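Local coordinates for acetone carboxylase alpha subunit (Xanthobacter autotrophicus Py2, PDB 5M45), which is a metal-binding member of the hydantoinase B/oxoprolinase family that forms one subunit of a multi-chain assembly, at residues Pro297-Val303 against Asp602-Thr608; Gly183-Met187 against Ala452-Phe456; Glu495-Gly501 against Glu521-Trp527. All blocks are in the same frame, centred on the assembly; numbering follows the deposited sequence.

All three contacts are largely buried and lie within the one hydantoinase B/oxoprolinase family region. Interaction 1 joins two loops. One follows strand 286-297 and the other leaves strand 598-602, an outermost strand of the five-stranded sheet that also holds interaction 3. Interaction 3 is strand pairing at the opposite side of that sheet, with many backbone bonds and a salt bridge. Interaction 2 sets a loop near the manganese site against strand 450-454 and centres on one asparagine oxygen. Interactions 2 and 3 touch, with Val-453 and Ser-455 against Glu-495. Interaction 1 touches neither, its nearest atoms about 7 Å from interaction 2. Interactions 1 and 3 also meet another protein chain.

Interaction 1 (Pro297-Val303 against Asp602-Thr608); sequences PYAHEDV and DKQAITT
A bend at chi2 (58°), after a chi1 of -168° that sends CG away from the backbone N, folds the Gln-604 side chain over the ring of His-300. CG of Gln-604 sits over the ring centre, 3.7 Å from the centroid of His-300, as a CH-pi contact. The two side chains run antiparallel. The amide stacks on the CB-CG-CD2 side of His-300, its plane 22° from that of the ring, with OE1 nearest CD2 and CG. Gln-604 NE2 donates across the contact to Pro-297 O (3.1 Å) and back to Ile-606 O (2.9 Å) in its own loop. Val-303 CG2 packs crosswise against Gln-604 NE2.

At the edge of the His-300 ring, ND1 accepts from Asp-302 N at 3.1 Å, close to the ring plane. A water joins NE2 of His-300 to Asp-602 OD2. Asp-602 OD1 accepts from Gln-604 N in an Asx turn. Thr-608 N donates to Asp-302 O at 3.2 Å, nearly straight, and a second water donates to both Asp-302 O and Thr-608 O. Pro-297 CD rests on Ile-606 CD1. Asp-302 and Asp-602 both form salt bridges to Arg-559, and Asp-302 also to Lys-600 and Arg-304.

Two direct bonds thus join the loops. The tie to Ile-606 fixes the amide's rotation, and the basic groups together probably offset the nearness of the two carboxylates.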
# COMPACT_ATOMS: atom_id res chain seq x y z
N PRO A 297 25.69 -0.24 5.76
CA PRO A 297 26.57 -0.48 4.61
C PRO A 297 25.81 -0.68 3.27
O PRO A 297 25.84 -1.78 2.67
CB PRO A 297 27.37 -1.72 5.03
CG PRO A 297 26.47 -2.46 5.95
CD PRO A 297 25.72 -1.38 6.70
N TYR A 298 25.16 0.41 2.79
CA TYR A 298 24.33 0.32 1.59
C TYR A 298 25.12 0.46 0.29
O TYR A 298 24.55 0.29 -0.79
CB TYR A 298 23.15 1.31 1.63
CG TYR A 298 21.85 0.79 2.26
CD1 TYR A 298 21.85 -0.18 3.27
CD2 TYR A 298 20.61 1.29 1.84
CE1 TYR A 298 20.67 -0.63 3.85
CE2 TYR A 298 19.43 0.85 2.41
CZ TYR A 298 19.45 -0.11 3.41
OH TYR A 298 18.29 -0.56 3.98
N ALA A 299 26.41 0.75 0.35
CA ALA A 299 27.26 0.79 -0.86
C ALA A 299 27.52 -0.59 -1.48
O ALA A 299 27.74 -0.68 -2.69
CB ALA A 299 28.57 1.53 -0.61
N HIS A 300 27.47 -1.65 -0.66
CA HIS A 300 27.84 -3.01 -1.10
C HIS A 300 26.88 -3.49 -2.23
O HIS A 300 25.68 -3.20 -2.20
CB HIS A 300 27.75 -3.99 0.10
CG HIS A 300 28.46 -5.29 -0.10
ND1 HIS A 300 27.88 -6.36 -0.75
CD2 HIS A 300 29.67 -5.73 0.32
CE1 HIS A 300 28.71 -7.39 -0.74
NE2 HIS A 300 29.81 -7.03 -0.11
N GLU A 301 27.42 -4.26 -3.17
CA GLU A 301 26.62 -4.76 -4.29
C GLU A 301 25.44 -5.68 -3.92
O GLU A 301 24.50 -5.80 -4.68
CB GLU A 301 27.51 -5.44 -5.35
CG GLU A 301 28.16 -6.74 -4.89
CD GLU A 301 28.74 -7.59 -6.03
OE1 GLU A 301 29.73 -8.31 -5.74
OE2 GLU A 301 28.18 -7.59 -7.18
N ASP A 302 25.48 -6.32 -2.75
CA ASP A 302 24.40 -7.21 -2.32
C ASP A 302 23.24 -6.46 -1.63
O ASP A 302 22.30 -7.10 -1.19
CB ASP A 302 24.94 -8.35 -1.43
CG ASP A 302 25.74 -9.40 -2.23
OD1 ASP A 302 25.73 -9.32 -3.49
OD2 ASP A 302 26.35 -10.33 -1.62
N VAL A 303 23.32 -5.12 -1.55
CA VAL A 303 22.18 -4.29 -1.22
C VAL A 303 21.62 -3.69 -2.53
O VAL A 303 22.09 -2.63 -3.00
CB VAL A 303 22.54 -3.19 -0.21
CG1 VAL A 303 21.32 -2.36 0.17
CG2 VAL A 303 23.14 -3.81 1.08
N ASP A 602 31.54 -13.06 5.15
CA ASP A 602 32.05 -11.67 5.13
C ASP A 602 31.35 -10.80 6.17
O ASP A 602 30.48 -11.30 6.90
CB ASP A 602 31.96 -11.08 3.71
CG ASP A 602 30.53 -10.97 3.18
OD1 ASP A 602 29.56 -10.93 3.95
OD2 ASP A 602 30.36 -10.91 1.94
N LYS A 603 31.71 -9.50 6.21
CA LYS A 603 31.10 -8.55 7.14
C LYS A 603 29.74 -7.94 6.72
O LYS A 603 29.20 -7.09 7.43
CB LYS A 603 32.06 -7.40 7.46
CG LYS A 603 33.32 -7.79 8.27
CD LYS A 603 33.01 -8.20 9.69
CE LYS A 603 32.35 -7.10 10.56
NZ LYS A 603 32.15 -7.54 11.97
N GLN A 604 29.17 -8.36 5.60
CA GLN A 604 27.98 -7.72 5.07
C GLN A 604 26.71 -8.27 5.76
O GLN A 604 26.06 -9.20 5.28
CB GLN A 604 27.96 -7.88 3.53
CG GLN A 604 26.92 -7.03 2.81
CD GLN A 604 27.10 -5.55 3.07
OE1 GLN A 604 28.21 -5.08 3.22
NE2 GLN A 604 26.00 -4.81 3.11
N ALA A 605 26.39 -7.68 6.90
CA ALA A 605 25.30 -8.18 7.76
C ALA A 605 23.91 -7.67 7.38
O ALA A 605 22.93 -8.01 8.03
CB ALA A 605 25.62 -7.86 9.22
N ILE A 606 23.85 -6.83 6.35
CA ILE A 606 22.61 -6.34 5.72
C ILE A 606 22.64 -6.67 4.23
O ILE A 606 23.59 -6.32 3.52
CB ILE A 606 22.45 -4.81 5.80
CG1 ILE A 606 22.43 -4.36 7.23
CG2 ILE A 606 21.13 -4.40 5.10
CD1 ILE A 606 22.39 -2.84 7.39
N THR A 607 21.60 -7.35 3.76
CA THR A 607 21.43 -7.66 2.35
C THR A 607 19.96 -7.51 1.93
O THR A 607 19.07 -7.44 2.77
CB THR A 607 21.91 -9.08 1.98
OG1 THR A 607 21.09 -10.06 2.64
CG2 THR A 607 23.38 -9.32 2.32
N THR A 608 19.72 -7.46 0.61
CA THR A 608 18.39 -7.62 0.04
C THR A 608 18.25 -9.06 -0.46
O THR A 608 19.25 -9.79 -0.57
CB THR A 608 18.13 -6.64 -1.13
OG1 THR A 608 19.15 -6.76 -2.15
CG2 THR A 608 18.13 -5.20 -0.58
O HOH W 1 31.69 -9.13 0.71
O HOH W 2 21.37 -9.42 -2.31

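Interaction 2 (Gly183-Met187 against Ala452-Phe456); sequences GPGSM and AVNSF
The loop 183-187 runs alongside the end of strand 450-454, the touching parts 27° apart in direction. This strand is an outermost member, within the chain, of a four-stranded antiparallel sheet. Pro-184 comes nearest Ala-452, and Gly-185 comes nearest Asn-454. No regular strand pairing links them. A side-chain amide of the strand instead binds loop N-H groups.

Asn-454 carries this contact. Its chi1 of -168° turns the amide away from the strand's own N and out to the loop backbone at Ser-186 and Met-187. OD1 accepts from Ser-186 N at 2.9 Å, with the donor well above the carbonyl plane, 44° out of it. A second, weak bond comes to the same OD1 from Met-187 N at 3.4 Å. One oxygen therefore holds one N-H of the loop and, weakly, the next. Ser-186 CB and OG pack close to the amide, OG lying 3.1 Å from Asn-454 CG. The Ser-186 hydroxyl has hydrogen-bond partners in Ile-177 and His-175. His-175 is a manganese ligand and also meets the Phe-456 ring edge-to-face, so Ser-186 is a second-shell neighbour of the metal site.

At the start of the contact, Pro-184 CB meets Ala-452 CB. At its far end, the nearest side-chain atoms of Met-187 are about 5 Å from the manganese ion and about 3 Å from a bound acetate ion. A bend in its chain turns the end toward Phe-456. The Met-187 methyl, CE, lies 4.4 Å from Phe-456 CZ.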
# COMPACT_ATOMS: atom_id res chain seq x y z
N GLY A 183 10.57 -6.13 0.39
CA GLY A 183 11.28 -7.29 0.96
C GLY A 183 10.36 -8.22 1.74
O GLY A 183 9.50 -7.75 2.49
N PRO A 184 10.55 -9.55 1.61
CA PRO A 184 9.74 -10.55 2.30
C PRO A 184 10.20 -10.87 3.70
O PRO A 184 11.07 -11.72 3.90
CB PRO A 184 9.87 -11.78 1.40
CG PRO A 184 11.24 -11.67 0.81
CD PRO A 184 11.45 -10.18 0.62
N GLY A 185 9.60 -10.21 4.67
CA GLY A 185 9.93 -10.35 6.09
C GLY A 185 9.28 -9.20 6.87
O GLY A 185 8.65 -8.31 6.26
N SER A 186 9.46 -9.19 8.20
CA SER A 186 8.96 -8.10 9.05
C SER A 186 9.91 -6.91 9.08
O SER A 186 9.47 -5.76 9.07
CB SER A 186 8.72 -8.56 10.49
OG SER A 186 8.09 -9.83 10.62
N MET A 187 11.22 -7.19 9.12
CA MET A 187 12.29 -6.19 9.26
C MET A 187 12.97 -5.96 7.91
O MET A 187 14.18 -6.11 7.73
CB MET A 187 13.33 -6.70 10.28
CG MET A 187 12.78 -7.28 11.57
SD MET A 187 11.55 -6.26 12.43
CE MET A 187 11.37 -7.25 13.90
N ALA A 452 6.12 -15.90 3.82
CA ALA A 452 7.32 -15.21 4.26
C ALA A 452 7.69 -15.70 5.66
O ALA A 452 6.85 -16.23 6.38
CB ALA A 452 7.10 -13.69 4.28
N VAL A 453 8.97 -15.58 5.99
CA VAL A 453 9.49 -15.95 7.31
C VAL A 453 10.17 -14.74 7.99
O VAL A 453 10.64 -13.79 7.31
CB VAL A 453 10.44 -17.16 7.27
CG1 VAL A 453 9.73 -18.36 6.66
CG2 VAL A 453 11.72 -16.91 6.47
N ASN A 454 10.18 -14.79 9.32
CA ASN A 454 10.82 -13.77 10.14
C ASN A 454 11.09 -14.37 11.52
O ASN A 454 10.23 -14.30 12.40
CB ASN A 454 9.96 -12.51 10.25
CG ASN A 454 10.74 -11.33 10.86
OD1 ASN A 454 11.22 -10.46 10.15
ND2 ASN A 454 10.84 -11.30 12.20
N SER A 455 12.27 -14.96 11.71
CA SER A 455 12.56 -15.69 12.94
C SER A 455 12.71 -14.75 14.13
O SER A 455 13.47 -13.73 14.06
CB SER A 455 13.87 -16.49 12.82
OG SER A 455 14.15 -17.12 14.05
N PHE A 456 12.05 -15.12 15.24
CA PHE A 456 12.20 -14.43 16.53
C PHE A 456 13.20 -15.14 17.49
O PHE A 456 13.14 -14.96 18.71
CB PHE A 456 10.82 -14.15 17.19
CG PHE A 456 10.26 -12.78 16.86
CD1 PHE A 456 9.77 -12.49 15.60
CD2 PHE A 456 10.20 -11.77 17.84
CE1 PHE A 456 9.27 -11.24 15.30
CE2 PHE A 456 9.72 -10.54 17.54
CZ PHE A 456 9.23 -10.26 16.28

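Interaction 3 (Glu495-Gly501 against Glu521-Trp527); sequences EPLVYLG and ESLRMVW
Strands 497-499 and 521-526 pair antiparallel, their axes 4.6 Å apart at closest approach and their directions 142° apart, in the five-stranded antiparallel sheet where 497-504 is an outermost strand within the chain. Val-498 and Met-525 are a hydrogen-bonded pair: each N donates to the other's O. Leu-497 with Val-526 and Tyr-499 with Arg-524 are non-hydrogen-bonded pairs. A classic beta bulge follows, with Leu-500 and Gly-501 both facing Leu-523. Leu-500 N donates to Leu-523 O at 2.8 Å, while Gly-501 N reaches the same oxygen only weakly. Beyond the other end of the pairing, Trp-527 N donates to Pro-496 O.

Arg-524 is the centre of the face shared with Leu-497, Tyr-499 and Val-526. Bent at chi2 (-53°), its chain brings the guanidinium flat onto the Tyr-499 ring, with centres 4.2 Å apart and planes at 21°. CD also lies over that ring face. In the guanidinium plane, NH1 forms a salt bridge to Glu-495 OE2 (2.9 Å), on the syn side of the carboxylate. NE donates almost straight to Ser-522 OG at 2.9 Å. The in-plane bonds to Glu-495, Ser-522 and a water, with the stack, fix the rotation of the group. NH2 is also salt-bridged to Glu-457, whose carboxylate bonds the hydroxyls of Tyr-499 and Ser-522.

On the other face, Val-498 and Met-525 stand next to each other. Leu-500 and Trp-527 pack beside them: Val-498 CG1 meets Trp-527 CD1, and Leu-500 CD1 meets Met-525 CB. All four also touch a chain of another protein. Between Glu-495 and Arg-524, the water donates to OE1 of the glutamate and accepts from NH2 of the arginine at 2.9 Å.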
# COMPACT_ATOMS: atom_id res chain seq x y z
N GLU A 495 8.30 -22.50 8.68
CA GLU A 495 9.41 -22.13 7.75
C GLU A 495 9.80 -23.37 6.94
O GLU A 495 9.92 -24.43 7.54
CB GLU A 495 10.66 -21.65 8.54
CG GLU A 495 10.44 -20.57 9.60
CD GLU A 495 11.61 -20.35 10.57
OE1 GLU A 495 11.68 -19.28 11.24
OE2 GLU A 495 12.47 -21.27 10.71
N PRO A 496 10.08 -23.24 5.63
CA PRO A 496 10.58 -24.37 4.82
C PRO A 496 12.10 -24.51 4.96
O PRO A 496 12.85 -24.36 3.99
CB PRO A 496 10.15 -23.99 3.40
CG PRO A 496 10.30 -22.50 3.40
CD PRO A 496 9.86 -22.05 4.78
N LEU A 497 12.52 -24.82 6.19
CA LEU A 497 13.91 -24.88 6.63
C LEU A 497 14.01 -25.98 7.69
O LEU A 497 13.05 -26.20 8.45
CB LEU A 497 14.36 -23.54 7.30
CG LEU A 497 14.18 -22.22 6.50
CD1 LEU A 497 14.45 -21.03 7.42
CD2 LEU A 497 15.10 -22.18 5.31
N VAL A 498 15.17 -26.65 7.78
CA VAL A 498 15.46 -27.57 8.88
C VAL A 498 16.74 -27.22 9.62
O VAL A 498 17.70 -26.74 9.04
CB VAL A 498 15.54 -29.06 8.42
CG1 VAL A 498 14.17 -29.52 7.90
CG2 VAL A 498 16.60 -29.28 7.36
N TYR A 499 16.71 -27.44 10.94
CA TYR A 499 17.86 -27.23 11.81
C TYR A 499 18.96 -28.29 11.65
O TYR A 499 18.70 -29.48 11.78
CB TYR A 499 17.43 -27.18 13.27
CG TYR A 499 16.72 -25.91 13.69
CD1 TYR A 499 15.36 -25.76 13.52
CD2 TYR A 499 17.43 -24.87 14.29
CE1 TYR A 499 14.71 -24.59 13.89
CE2 TYR A 499 16.82 -23.70 14.64
CZ TYR A 499 15.43 -23.56 14.45
OH TYR A 499 14.78 -22.41 14.84
N LEU A 500 20.16 -27.83 11.35
CA LEU A 500 21.38 -28.64 11.48
C LEU A 500 22.27 -28.26 12.69
O LEU A 500 23.30 -28.89 12.93
CB LEU A 500 22.21 -28.52 10.20
CG LEU A 500 21.58 -28.97 8.87
CD1 LEU A 500 22.62 -28.88 7.73
CD2 LEU A 500 21.04 -30.38 8.93
N GLY A 501 21.93 -27.18 13.39
CA GLY A 501 22.62 -26.81 14.62
C GLY A 501 21.86 -25.79 15.46
O GLY A 501 21.12 -24.94 14.93
N GLU A 521 23.58 -19.37 18.09
CA GLU A 521 23.54 -19.49 16.64
C GLU A 521 22.80 -20.75 16.24
O GLU A 521 22.78 -21.74 16.99
CB GLU A 521 24.95 -19.47 16.02
CG GLU A 521 25.82 -20.62 16.48
CD GLU A 521 27.30 -20.44 16.18
OE1 GLU A 521 28.17 -20.91 16.99
OE2 GLU A 521 27.63 -19.84 15.12
N SER A 522 22.18 -20.69 15.06
CA SER A 522 21.56 -21.87 14.45
C SER A 522 21.97 -21.97 12.98
O SER A 522 22.02 -20.96 12.28
CB SER A 522 20.02 -21.81 14.59
OG SER A 522 19.42 -20.67 13.95
N LEU A 523 22.28 -23.20 12.52
CA LEU A 523 22.55 -23.46 11.12
C LEU A 523 21.28 -24.03 10.51
O LEU A 523 20.77 -25.07 10.99
CB LEU A 523 23.69 -24.48 10.93
CG LEU A 523 24.10 -24.83 9.49
CD1 LEU A 523 24.48 -23.60 8.73
CD2 LEU A 523 25.25 -25.82 9.42
N ARG A 524 20.80 -23.39 9.45
CA ARG A 524 19.61 -23.84 8.70
C ARG A 524 19.98 -24.39 7.31
O ARG A 524 20.86 -23.85 6.63
CB ARG A 524 18.62 -22.70 8.49
CG ARG A 524 18.39 -21.80 9.72
CD ARG A 524 18.02 -22.53 11.00
NE ARG A 524 17.51 -21.54 11.92
CZ ARG A 524 16.25 -21.08 11.97
NH1 ARG A 524 15.30 -21.57 11.21
NH2 ARG A 524 15.95 -20.10 12.82
N MET A 525 19.26 -25.43 6.91
CA MET A 525 19.30 -25.95 5.55
C MET A 525 17.93 -25.74 4.92
O MET A 525 16.91 -26.08 5.51
CB MET A 525 19.66 -27.44 5.52
CG MET A 525 19.96 -27.96 4.11
SD MET A 525 20.60 -29.68 3.96
CE MET A 525 19.06 -30.55 4.21
N VAL A 526 17.89 -25.19 3.71
CA VAL A 526 16.62 -25.00 2.97
C VAL A 526 16.03 -26.38 2.61
O VAL A 526 16.74 -27.28 2.14
CB VAL A 526 16.84 -24.11 1.74
CG1 VAL A 526 15.54 -23.90 0.97
CG2 VAL A 526 17.39 -22.73 2.16
N TRP A 527 14.72 -26.55 2.85
CA TRP A 527 14.08 -27.85 2.69
C TRP A 527 12.55 -27.75 2.45
O TRP A 527 11.81 -27.22 3.29
CB TRP A 527 14.35 -28.71 3.94
CG TRP A 527 13.72 -30.07 3.86
CD1 TRP A 527 12.59 -30.52 4.49
CD2 TRP A 527 14.17 -31.13 3.03
NE1 TRP A 527 12.32 -31.81 4.11
CE2 TRP A 527 13.26 -32.21 3.20
CE3 TRP A 527 15.22 -31.26 2.11
CZ2 TRP A 527 13.42 -33.42 2.53
CZ3 TRP A 527 15.38 -32.47 1.45
CH2 TRP A 527 14.46 -33.53 1.63
O HOH W 3 13.20 -19.57 13.45